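Local structure of metal-dependent hydrolase (Lactobacillus plantarum, 2F6K) at residues D79-A84 with D114-L119; A95-P100 with K107-A112; V123-R128 with T181-N186; R139-L144 with Y190-K195. The protein probably removes carbon dioxide from aminocarboxymuconate semialdehyde as a metal-dependent decarboxylase of the amidohydrolase superfamily. All coordinates share one frame; numbering follows the deposited sequence.

Contact 1 (D79-A84 with D114-L119)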
loop_
_atom_site.group_PDB
_atom_site.type_symbol
_atom_site.label_atom_id
_atom_site.label_comp_id
_atom_site.label_asym_id
_atom_site.label_seq_id
_atom_site.Cartn_x
_atom_site.Cartn_y
_atom_site.Cartn_z
ATOM N N ASP A 79 31.963 13.962 7.010
ATOM C CA ASP A 79 32.096 14.920 5.917
ATOM C C ASP A 79 31.596 16.288 6.374
ATOM O O ASP A 79 32.239 17.313 6.137
ATOM C CB ASP A 79 31.283 14.458 4.703
ATOM C CG ASP A 79 32.014 13.431 3.857
ATOM O OD1 ASP A 79 32.840 12.666 4.404
ATOM O OD2 ASP A 79 31.743 13.381 2.638
ATOM N N GLY A 80 30.443 16.302 7.032
ATOM C CA GLY A 80 29.896 17.556 7.511
ATOM C C GLY A 80 30.843 18.222 8.493
ATOM O O GLY A 80 31.082 19.432 8.423
ATOM N N LYS A 81 31.387 17.424 9.408
ATOM C CA LYS A 81 32.318 17.923 10.410
ATOM C C LYS A 81 33.592 18.435 9.741
ATOM O O LYS A 81 34.071 19.534 10.041
ATOM C CB LYS A 81 32.650 16.810 11.402
ATOM C CG LYS A 81 33.743 17.161 12.389
ATOM C CD LYS A 81 34.041 15.980 13.308
ATOM C CE LYS A 81 35.121 16.310 14.341
ATOM N NZ LYS A 81 35.391 15.157 15.262
ATOM N N SER A 82 34.125 17.636 8.821
ATOM C CA SER A 82 35.343 17.992 8.097
ATOM C C SER A 82 35.195 19.289 7.298
ATOM O O SER A 82 36.168 20.029 7.131
ATOM C CB SER A 82 35.752 16.851 7.163
ATOM O OG SER A 82 36.879 17.214 6.384
ATOM N N LEU A 83 33.987 19.558 6.805
ATOM C CA LEU A 83 33.726 20.774 6.048
ATOM C C LEU A 83 33.655 21.974 6.997
ATOM O O LEU A 83 34.118 23.070 6.672
ATOM C CB LEU A 83 32.414 20.645 5.264
ATOM C CG LEU A 83 32.439 19.780 3.995
ATOM C CD1 LEU A 83 31.014 19.482 3.539
ATOM C CD2 LEU A 83 33.218 20.493 2.887
ATOM N N ALA A 84 33.079 21.769 8.176
ATOM C CA ALA A 84 32.972 22.850 9.141
ATOM C C ALA A 84 34.373 23.234 9.636
ATOM O O ALA A 84 34.645 24.403 9.932
ATOM C CB ALA A 84 32.081 22.429 10.304
ATOM N N ASP A 114 27.716 16.686 21.262
ATOM C CA ASP A 114 28.683 16.903 22.332
ATOM C C ASP A 114 30.153 16.998 21.935
ATOM O O ASP A 114 30.958 17.531 22.702
ATOM C CB ASP A 114 28.551 15.819 23.403
ATOM C CG ASP A 114 27.184 15.792 24.051
ATOM O OD1 ASP A 114 26.452 16.803 23.955
ATOM O OD2 ASP A 114 26.857 14.753 24.673
ATOM N N GLN A 115 30.528 16.486 20.767
ATOM C CA GLN A 115 31.938 16.550 20.395
ATOM C C GLN A 115 32.300 16.708 18.920
ATOM O O GLN A 115 33.426 17.087 18.602
ATOM C CB GLN A 115 32.674 15.336 20.986
ATOM C CG GLN A 115 31.892 14.041 20.922
ATOM C CD GLN A 115 32.300 13.057 22.011
ATOM O OE1 GLN A 115 32.458 13.433 23.173
ATOM N NE2 GLN A 115 32.456 11.789 21.641
ATOM N N ASP A 116 31.365 16.446 18.015
ATOM C CA ASP A 116 31.690 16.570 16.603
ATOM C C ASP A 116 31.329 17.906 15.963
ATOM O O ASP A 116 31.466 18.083 14.756
ATOM C CB ASP A 116 31.072 15.407 15.835
ATOM C CG ASP A 116 31.673 14.076 16.246
ATOM O OD1 ASP A 116 32.907 14.041 16.454
ATOM O OD2 ASP A 116 30.927 13.074 16.360
ATOM N N GLY A 117 30.879 18.850 16.781
ATOM C CA GLY A 117 30.545 20.165 16.274
ATOM C C GLY A 117 29.316 20.328 15.399
ATOM O O GLY A 117 29.254 21.265 14.601
ATOM N N ALA A 118 28.335 19.443 15.529
ATOM C CA ALA A 118 27.124 19.579 14.733
ATOM C C ALA A 118 26.292 20.720 15.322
ATOM O O ALA A 118 26.263 20.899 16.536
ATOM C CB ALA A 118 26.331 18.275 14.753
ATOM N N LEU A 119 25.629 21.496 14.469
ATOM C CA LEU A 119 24.806 22.607 14.939
ATOM C C LEU A 119 23.440 22.077 15.336
ATOM O O LEU A 119 22.604 22.809 15.866
ATOM C CB LEU A 119 24.647 23.668 13.834
ATOM C CG LEU A 119 25.959 24.296 13.336
ATOM C CD1 LEU A 119 25.700 25.256 12.193
ATOM C CD2 LEU A 119 26.645 25.017 14.494
#
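K81 reaches from the helix segment 79-84 to D116, in the loop segment 114-119, and forms a salt bridge with it. The lysine is fully extended. Its first torsion sets CG opposite the backbone N (chi1 173°), and the later torsions all stay close to 180°. The chain therefore runs out in a straight line past the loop. K81 CB starts 3.8 Å from the backbone D116 O. K81 CG comes closer to that same oxygen, at 3.4 Å. K81 CD still lies near D116 O, at 3.6 Å, and begins to approach the side chain, with D116 CB 3.9 Å away. K81 CE is 3.8 Å from D116 OD1, and K81 NZ closes on D116 OD1 at 3.0 Å. The methylene groups thus lie along the loop backbone before the ammonium group meets the carboxylate. NZ approaches OD1 from the anti side, 26° out of the carboxylate plane. The other oxygen, D116 OD2, is hydrogen-bonded to Q111 NE2 on the preceding helix, so the carboxylate is held from two directions. D116 O accepts a bond from Y93 OH. This is a surface contact on the outer layer of a TIM barrel. It joins helix 66-86 to the turn between helix 102-114 and strand 120-124, with Y93 of strand 91-95 touching the K81 side chain.

Contact 2 (A95-P100 with K107-A112)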
loop_
_atom_site.group_PDB
_atom_site.type_symbol
_atom_site.label_atom_id
_atom_site.label_comp_id
_atom_site.label_asym_id
_atom_site.label_seq_id
_atom_site.Cartn_x
_atom_site.Cartn_y
_atom_site.Cartn_z
ATOM N N ALA A 95 23.748 17.004 11.750
ATOM C CA ALA A 95 24.050 15.586 11.667
ATOM C C ALA A 95 22.838 14.729 11.305
ATOM O O ALA A 95 21.703 15.047 11.677
ATOM C CB ALA A 95 24.635 15.113 12.980
ATOM N N SER A 96 23.081 13.643 10.575
ATOM C CA SER A 96 22.014 12.716 10.214
ATOM C C SER A 96 21.979 11.662 11.321
ATOM O O SER A 96 22.950 11.513 12.064
ATOM C CB SER A 96 22.294 12.052 8.862
ATOM O OG SER A 96 22.153 12.980 7.802
ATOM N N LEU A 97 20.869 10.938 11.436
ATOM C CA LEU A 97 20.733 9.926 12.471
ATOM C C LEU A 97 20.420 8.557 11.876
ATOM O O LEU A 97 19.643 8.443 10.926
ATOM C CB LEU A 97 19.628 10.323 13.452
ATOM C CG LEU A 97 19.753 11.684 14.138
ATOM C CD1 LEU A 97 18.578 11.878 15.086
ATOM C CD2 LEU A 97 21.056 11.768 14.900
ATOM N N PRO A 98 21.017 7.498 12.442
ATOM C CA PRO A 98 20.806 6.129 11.967
ATOM C C PRO A 98 19.415 5.585 12.289
ATOM O O PRO A 98 19.266 4.456 12.760
ATOM C CB PRO A 98 21.923 5.356 12.662
ATOM C CG PRO A 98 22.007 6.046 13.979
ATOM C CD PRO A 98 21.939 7.515 13.589
ATOM N N ILE A 99 18.397 6.404 12.054
ATOM C CA ILE A 99 17.020 5.983 12.274
ATOM C C ILE A 99 16.786 4.848 11.279
ATOM O O ILE A 99 17.351 4.871 10.181
ATOM C CB ILE A 99 16.058 7.149 12.002
ATOM C CG1 ILE A 99 16.169 8.168 13.148
ATOM C CG2 ILE A 99 14.633 6.638 11.816
ATOM C CD1 ILE A 99 15.328 9.422 12.962
ATOM N N PRO A 100 15.926 3.866 11.611
ATOM C CA PRO A 100 15.095 3.612 12.792
ATOM C C PRO A 100 15.738 2.880 13.965
ATOM O O PRO A 100 15.028 2.274 14.764
ATOM C CB PRO A 100 13.970 2.780 12.215
ATOM C CG PRO A 100 14.751 1.836 11.332
ATOM C CD PRO A 100 15.710 2.797 10.612
ATOM N N LYS A 107 23.027 7.339 20.357
ATOM C CA LYS A 107 24.476 7.419 20.388
ATOM C C LYS A 107 24.993 8.489 19.418
ATOM O O LYS A 107 25.906 9.246 19.751
ATOM C CB LYS A 107 25.058 6.039 20.046
ATOM C CG LYS A 107 26.576 5.941 20.069
ATOM C CD LYS A 107 27.104 5.678 18.659
ATOM C CE LYS A 107 28.408 4.886 18.672
ATOM N NZ LYS A 107 28.584 4.103 17.409
ATOM N N THR A 108 24.402 8.556 18.226
ATOM C CA THR A 108 24.825 9.534 17.229
ATOM C C THR A 108 24.518 10.962 17.664
ATOM O O THR A 108 25.292 11.885 17.375
ATOM C CB THR A 108 24.162 9.277 15.862
ATOM O OG1 THR A 108 24.561 7.989 15.377
ATOM C CG2 THR A 108 24.595 10.337 14.853
ATOM N N VAL A 109 23.389 11.142 18.348
ATOM C CA VAL A 109 22.999 12.458 18.841
ATOM C C VAL A 109 24.024 12.982 19.857
ATOM O O VAL A 109 24.535 14.092 19.710
ATOM C CB VAL A 109 21.605 12.422 19.512
ATOM C CG1 VAL A 109 21.278 13.782 20.121
ATOM C CG2 VAL A 109 20.546 12.039 18.485
ATOM N N GLN A 110 24.326 12.180 20.875
ATOM C CA GLN A 110 25.281 12.568 21.913
ATOM C C GLN A 110 26.631 12.913 21.304
ATOM O O GLN A 110 27.208 13.964 21.577
ATOM C CB GLN A 110 25.467 11.423 22.919
ATOM C CG GLN A 110 24.164 10.905 23.512
ATOM C CD GLN A 110 24.359 9.691 24.393
ATOM O OE1 GLN A 110 25.053 8.743 24.028
ATOM N NE2 GLN A 110 23.728 9.705 25.554
ATOM N N GLN A 111 27.135 12.018 20.473
ATOM C CA GLN A 111 28.423 12.224 19.842
ATOM C C GLN A 111 28.455 13.446 18.919
ATOM O O GLN A 111 29.342 14.290 19.026
ATOM C CB GLN A 111 28.784 10.969 19.060
ATOM C CG GLN A 111 30.154 10.980 18.451
ATOM C CD GLN A 111 30.322 9.863 17.446
ATOM O OE1 GLN A 111 29.883 8.728 17.678
ATOM N NE2 GLN A 111 30.968 10.171 16.323
ATOM N N ALA A 112 27.476 13.535 18.023
ATOM C CA ALA A 112 27.385 14.631 17.055
ATOM C C ALA A 112 27.338 16.004 17.713
ATOM O O ALA A 112 28.076 16.919 17.328
ATOM C CB ALA A 112 26.145 14.446 16.174
#
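L97 and V109 form the main apolar pair. Both methyls of L97 face V109 CG2, with L97 CD2 nearer at 3.6 Å and L97 CD1 at 3.9 Å. V109 presents this methyl because CG1 takes the position opposite the backbone N (chi1 175°). A second apolar pair is A95 CB with A112 CB, 3.6 Å apart.

Mixed polar and apolar contacts gather round T108. Its CG2 methyl lies 3.4 Å from the backbone S96 O and 3.8 Å from L97 CD2. On its other branch, T108 OG1 is 3.2 Å from P98 CD, the two side chains reaching toward each other. None of these is a hydrogen bond across the contact. T108 OG1 makes a weak one to D104 O, one turn earlier in its helix.

P98 is the centre of an inverse gamma turn, which turns the loop that follows strand 91-95, before helix 102-114. V140 of helix 138-145 touches both L97 and V109. The helix folds back over its own incoming loop, as in the beta-alpha-beta units of a TIM barrel.

Contact 3 (V123-R128 with T181-N186)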
loop_
_atom_site.group_PDB
_atom_site.type_symbol
_atom_site.label_atom_id
_atom_site.label_comp_id
_atom_site.label_asym_id
_atom_site.label_seq_id
_atom_site.Cartn_x
_atom_site.Cartn_y
_atom_site.Cartn_z
ATOM N N VAL A 123 16.445 15.198 10.211
ATOM C CA VAL A 123 15.766 13.912 10.228
ATOM C C VAL A 123 14.736 13.787 9.107
ATOM O O VAL A 123 14.137 14.779 8.666
ATOM C CB VAL A 123 15.065 13.668 11.599
ATOM C CG1 VAL A 123 16.101 13.686 12.712
ATOM C CG2 VAL A 123 13.991 14.737 11.858
ATOM N N PRO A 124 14.517 12.558 8.627
ATOM C CA PRO A 124 13.550 12.329 7.556
ATOM C C PRO A 124 12.144 12.303 8.122
ATOM O O PRO A 124 11.925 11.776 9.215
ATOM C CB PRO A 124 13.968 10.970 7.013
ATOM C CG PRO A 124 14.389 10.251 8.255
ATOM C CD PRO A 124 15.212 11.307 8.983
ATOM N N THR A 125 11.192 12.874 7.389
ATOM C CA THR A 125 9.808 12.874 7.836
ATOM C C THR A 125 9.448 11.426 8.107
ATOM O O THR A 125 8.723 11.124 9.053
ATOM C CB THR A 125 8.880 13.449 6.766
ATOM O OG1 THR A 125 9.234 12.905 5.490
ATOM C CG2 THR A 125 9.002 14.973 6.726
ATOM N N ASN A 126 9.966 10.529 7.273
ATOM C CA ASN A 126 9.738 9.094 7.453
ATOM C C ASN A 126 10.904 8.346 6.836
ATOM O O ASN A 126 11.420 8.739 5.783
ATOM C CB ASN A 126 8.428 8.643 6.796
ATOM C CG ASN A 126 8.640 8.047 5.413
ATOM O OD1 ASN A 126 9.135 6.925 5.268
ATOM N ND2 ASN A 126 8.269 8.799 4.389
ATOM N N SER A 127 11.340 7.290 7.511
ATOM C CA SER A 127 12.436 6.477 7.021
ATOM C C SER A 127 11.816 5.124 6.755
ATOM O O SER A 127 11.496 4.391 7.689
ATOM C CB SER A 127 13.537 6.368 8.076
ATOM O OG SER A 127 14.626 5.594 7.601
ATOM N N ARG A 128 11.618 4.817 5.476
ATOM C CA ARG A 128 11.001 3.557 5.063
ATOM C C ARG A 128 9.764 3.199 5.880
ATOM O O ARG A 128 9.539 2.028 6.179
ATOM C CB ARG A 128 11.998 2.386 5.139
ATOM C CG ARG A 128 13.091 2.401 4.067
ATOM C CD ARG A 128 13.872 1.084 4.058
ATOM N NE ARG A 128 13.111 -0.020 3.472
ATOM C CZ ARG A 128 13.007 -0.251 2.163
ATOM N NH1 ARG A 128 13.617 0.542 1.299
ATOM N NH2 ARG A 128 12.296 -1.276 1.716
ATOM N N THR A 181 3.431 17.259 5.866
ATOM C CA THR A 181 2.151 17.544 6.481
ATOM C C THR A 181 1.696 16.405 7.384
ATOM O O THR A 181 1.238 16.633 8.511
ATOM C CB THR A 181 1.069 17.799 5.421
ATOM O OG1 THR A 181 1.537 18.772 4.473
ATOM C CG2 THR A 181 -0.196 18.336 6.089
HETATM N N MSE A 182 1.817 15.178 6.892
HETATM C CA MSE A 182 1.403 14.034 7.689
HETATM C C MSE A 182 2.282 13.925 8.933
HETATM O O MSE A 182 1.785 13.637 10.023
HETATM C CB MSE A 182 1.480 12.743 6.868
HETATM C CG MSE A 182 0.530 12.704 5.672
HETATM SE SE MSE A 182 0.393 10.925 4.853
HETATM C CE MSE A 182 2.001 10.939 3.779
ATOM N N THR A 183 3.578 14.187 8.769
ATOM C CA THR A 183 4.507 14.104 9.883
ATOM C C THR A 183 4.234 15.132 10.982
ATOM O O THR A 183 4.306 14.801 12.165
ATOM C CB THR A 183 5.963 14.247 9.407
ATOM O OG1 THR A 183 6.256 13.210 8.463
ATOM C CG2 THR A 183 6.928 14.126 10.588
ATOM N N PHE A 184 3.926 16.369 10.600
ATOM C CA PHE A 184 3.633 17.414 11.580
ATOM C C PHE A 184 2.441 17.013 12.452
ATOM O O PHE A 184 2.464 17.160 13.672
ATOM C CB PHE A 184 3.298 18.729 10.877
ATOM C CG PHE A 184 2.914 19.839 11.816
ATOM C CD1 PHE A 184 3.877 20.482 12.586
ATOM C CD2 PHE A 184 1.598 20.262 11.910
ATOM C CE1 PHE A 184 3.536 21.534 13.428
ATOM C CE2 PHE A 184 1.243 21.321 12.755
ATOM C CZ PHE A 184 2.216 21.955 13.511
ATOM N N ILE A 185 1.392 16.517 11.815
ATOM C CA ILE A 185 0.211 16.122 12.541
ATOM C C ILE A 185 0.528 14.920 13.429
ATOM O O ILE A 185 0.017 14.803 14.542
ATOM C CB ILE A 185 -0.925 15.795 11.551
ATOM C CG1 ILE A 185 -1.199 17.032 10.689
ATOM C CG2 ILE A 185 -2.173 15.355 12.302
ATOM C CD1 ILE A 185 -2.328 16.882 9.686
ATOM N N ASN A 186 1.390 14.035 12.939
ATOM C CA ASN A 186 1.760 12.857 13.702
ATOM C C ASN A 186 2.397 13.345 15.000
ATOM O O ASN A 186 2.159 12.800 16.080
ATOM C CB ASN A 186 2.760 12.020 12.904
ATOM C CG ASN A 186 2.950 10.633 13.483
ATOM O OD1 ASN A 186 4.048 10.263 13.889
ATOM N ND2 ASN A 186 1.877 9.857 13.520
#
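T125 and T183 meet at close range, and their side chains cross at about a right angle. T183 OG1 lies 3.1 Å from T125 CB. The same oxygen is 3.7 Å from the methyl T125 CG2 and 3.3 Å from the backbone T125 O. T183 CG2 sits farther off, 3.8 Å from T125 O. No hydrogen bond crosses the contact, so the two threonines meet by van der Waals packing around one hydroxyl.

The torsions explain which groups meet. In T125, OG1 lies between the backbone N and the carbonyl carbon (chi1 44°), and the hydroxyl is directed to other partners. CB and CG2 are left to face T183. In T183, OG1 lies opposite the carbonyl carbon (chi1 -59°), which puts it against T125 CB and within bonding distance of D179 O.

The next shell holds both hydroxyls, and D179 serves each of them. Its OD2 bonds T125 OG1 and also N126 ND2. D179 O, one helical turn before T183, accepts a hydrogen bond from T183 OG1. T125 OG1 is further bonded to N156 N. Backbone bonding also links T125 to the manganese ligand H154, and the T125 side chain is about 10 Å from the ion. The site is buried. It joins the end of strand 120-124, where the chain turns into the small hairpin 126-127/130-131, to helix 171-189. T183 also touches L153 of strand 150-154.

Contact 4 (R139-L144 with Y190-K195)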
loop_
_atom_site.group_PDB
_atom_site.type_symbol
_atom_site.label_atom_id
_atom_site.label_comp_id
_atom_site.label_asym_id
_atom_site.label_seq_id
_atom_site.Cartn_x
_atom_site.Cartn_y
_atom_site.Cartn_z
ATOM N N ARG A 139 13.641 7.736 23.108
ATOM C CA ARG A 139 14.960 7.971 23.683
ATOM C C ARG A 139 15.766 8.965 22.856
ATOM O O ARG A 139 16.602 9.696 23.395
ATOM C CB ARG A 139 15.712 6.646 23.841
ATOM C CG ARG A 139 15.018 5.702 24.824
ATOM C CD ARG A 139 15.795 4.423 25.054
ATOM N NE ARG A 139 15.090 3.519 25.962
ATOM C CZ ARG A 139 14.054 2.752 25.619
ATOM N NH1 ARG A 139 13.587 2.763 24.378
ATOM N NH2 ARG A 139 13.479 1.971 26.525
ATOM N N VAL A 140 15.501 9.007 21.552
ATOM C CA VAL A 140 16.207 9.937 20.676
ATOM C C VAL A 140 15.725 11.351 20.966
ATOM O O VAL A 140 16.519 12.288 21.004
ATOM C CB VAL A 140 15.966 9.628 19.174
ATOM C CG1 VAL A 140 16.678 10.663 18.308
ATOM C CG2 VAL A 140 16.480 8.241 18.836
ATOM N N TYR A 141 14.420 11.505 21.171
ATOM C CA TYR A 141 13.855 12.819 21.473
ATOM C C TYR A 141 14.407 13.342 22.801
ATOM O O TYR A 141 14.793 14.509 22.907
ATOM C CB TYR A 141 12.322 12.754 21.549
ATOM C CG TYR A 141 11.669 12.072 20.373
ATOM C CD1 TYR A 141 12.210 12.181 19.088
ATOM C CD2 TYR A 141 10.503 11.334 20.536
ATOM C CE1 TYR A 141 11.609 11.567 17.996
ATOM C CE2 TYR A 141 9.888 10.721 19.447
ATOM C CZ TYR A 141 10.451 10.840 18.181
ATOM O OH TYR A 141 9.864 10.225 17.101
ATOM N N GLN A 142 14.450 12.474 23.806
ATOM C CA GLN A 142 14.953 12.859 25.120
ATOM C C GLN A 142 16.375 13.401 25.037
ATOM O O GLN A 142 16.684 14.429 25.629
ATOM C CB GLN A 142 14.892 11.666 26.069
ATOM C CG GLN A 142 13.506 11.074 26.174
ATOM C CD GLN A 142 13.474 9.815 27.013
ATOM O OE1 GLN A 142 14.407 9.011 26.989
ATOM N NE2 GLN A 142 12.388 9.626 27.750
ATOM N N GLU A 143 17.238 12.714 24.299
ATOM C CA GLU A 143 18.617 13.165 24.151
ATOM C C GLU A 143 18.685 14.510 23.437
ATOM O O GLU A 143 19.580 15.313 23.697
ATOM C CB GLU A 143 19.435 12.141 23.366
ATOM C CG GLU A 143 19.763 10.859 24.129
ATOM C CD GLU A 143 20.549 11.112 25.413
ATOM O OE1 GLU A 143 21.269 12.134 25.492
ATOM O OE2 GLU A 143 20.457 10.281 26.339
ATOM N N LEU A 144 17.737 14.745 22.532
ATOM C CA LEU A 144 17.698 15.987 21.774
ATOM C C LEU A 144 17.120 17.120 22.601
ATOM O O LEU A 144 17.588 18.252 22.521
ATOM C CB LEU A 144 16.877 15.802 20.490
ATOM C CG LEU A 144 17.575 15.070 19.336
ATOM C CD1 LEU A 144 16.562 14.628 18.286
ATOM C CD2 LEU A 144 18.616 15.983 18.726
ATOM N N TYR A 190 1.239 12.744 19.039
ATOM C CA TYR A 190 2.076 12.217 20.109
ATOM C C TYR A 190 2.586 13.246 21.120
ATOM O O TYR A 190 3.488 12.957 21.901
ATOM C CB TYR A 190 3.242 11.438 19.503
ATOM C CG TYR A 190 2.797 10.130 18.884
ATOM C CD1 TYR A 190 2.187 9.147 19.666
ATOM C CD2 TYR A 190 2.955 9.883 17.514
ATOM C CE1 TYR A 190 1.742 7.949 19.106
ATOM C CE2 TYR A 190 2.509 8.685 16.938
ATOM C CZ TYR A 190 1.903 7.723 17.743
ATOM O OH TYR A 190 1.439 6.548 17.195
ATOM N N HIS A 191 2.000 14.441 21.097
ATOM C CA HIS A 191 2.355 15.511 22.019
ATOM C C HIS A 191 3.846 15.816 22.024
ATOM O O HIS A 191 4.430 16.118 23.066
ATOM C CB HIS A 191 1.898 15.141 23.431
ATOM C CG HIS A 191 0.494 14.622 23.490
ATOM N ND1 HIS A 191 0.190 13.281 23.397
ATOM C CD2 HIS A 191 -0.691 15.270 23.582
ATOM C CE1 HIS A 191 -1.122 13.125 23.429
ATOM N NE2 HIS A 191 -1.679 14.317 23.540
ATOM N N PHE A 192 4.456 15.753 20.847
ATOM C CA PHE A 192 5.881 15.997 20.717
ATOM C C PHE A 192 6.340 17.346 21.277
ATOM O O PHE A 192 7.271 17.409 22.086
ATOM C CB PHE A 192 6.287 15.864 19.243
ATOM C CG PHE A 192 7.769 15.950 19.013
ATOM C CD1 PHE A 192 8.420 17.176 19.024
ATOM C CD2 PHE A 192 8.517 14.799 18.806
ATOM C CE1 PHE A 192 9.804 17.256 18.833
ATOM C CE2 PHE A 192 9.904 14.865 18.613
ATOM C CZ PHE A 192 10.545 16.098 18.627
ATOM N N PHE A 193 5.686 18.423 20.856
ATOM C CA PHE A 193 6.064 19.766 21.294
ATOM C C PHE A 193 5.795 20.025 22.779
ATOM O O PHE A 193 6.453 20.852 23.415
ATOM C CB PHE A 193 5.336 20.780 20.418
ATOM C CG PHE A 193 5.476 20.495 18.946
ATOM C CD1 PHE A 193 6.675 20.753 18.282
ATOM C CD2 PHE A 193 4.430 19.910 18.236
ATOM C CE1 PHE A 193 6.834 20.429 16.936
ATOM C CE2 PHE A 193 4.581 19.583 16.885
ATOM C CZ PHE A 193 5.790 19.843 16.234
ATOM N N GLU A 194 4.829 19.296 23.321
ATOM C CA GLU A 194 4.444 19.397 24.719
ATOM C C GLU A 194 5.481 18.651 25.564
ATOM O O GLU A 194 5.917 19.143 26.601
ATOM C CB GLU A 194 3.063 18.768 24.872
ATOM C CG GLU A 194 2.391 18.885 26.217
ATOM C CD GLU A 194 0.961 18.339 26.163
ATOM O OE1 GLU A 194 0.134 18.896 25.409
ATOM O OE2 GLU A 194 0.658 17.349 26.859
ATOM N N LYS A 195 5.895 17.476 25.098
ATOM C CA LYS A 195 6.867 16.660 25.821
ATOM C C LYS A 195 8.329 17.076 25.612
ATOM O O LYS A 195 9.171 16.869 26.492
ATOM C CB LYS A 195 6.701 15.180 25.447
ATOM C CG LYS A 195 5.360 14.569 25.847
ATOM C CD LYS A 195 5.440 13.044 25.902
ATOM C CE LYS A 195 5.794 12.445 24.555
ATOM N NZ LYS A 195 6.038 10.977 24.630
#
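Y141 OH is held by two backbone groups: it is hydrogen-bonded to S134 O and weakly to G133 N. These bonds fix the far end of the Y141 ring, whose face receives F192 from the other segment. The two rings form a T-shaped, edge-to-face pair. Their centroids are 5.0 Å apart and their planes stand at 72°. F192 gives the edge and Y141 the face.

One atom does the touching. F192 CE2 stands 3.5 Å above the plane of the Y141 ring, displaced from its centre toward the rim. Its nearest ring atoms are Y141 CD1 at 3.6 Å and Y141 CG at 3.7 Å. Y141 CE1 follows, 3.8 Å from F192 CE2. F192 reaches across because its CG lies opposite the backbone N (chi1 -174°), which carries the ring out from the start of its short helix. H191 is at the N-cap position of this helix, and K195 N bonds H191 O at 2.8 Å. H191 also has positive phi and is the C-prime residue of the Schellman motif that ends the preceding helix.

More rings extend the pair: Y196 packs edge-to-face with F192, and F132 with Y141. The contact lies on the barrel's outer side. It sets helix 138-145 against helix 192-195, just after the end of helix 171-189.

From the N terminus, contact 1 opens on helix 66-86 and closes just before strand 120-124. Contact 2 lies within that span and closes a short link of six residues, mostly the first turn of helix 102-114. The two touch, since A118 N probably bonds A112 O at 3.1 Å. Contacts 3 and 4 come later in the chain. Contact 4 opens inside contact 3 and closes beyond it, so the two cross. Contact 3 runs from strand 120-124 to helix 171-189, and contact 4 from helix 138-145 to helix 192-195. Contact 2 also touches contacts 3 and 4, and these two meet where F184 packs on F193. They link neighbouring beta-alpha parts of the barrel, from helix 66-86 to helix 192-195.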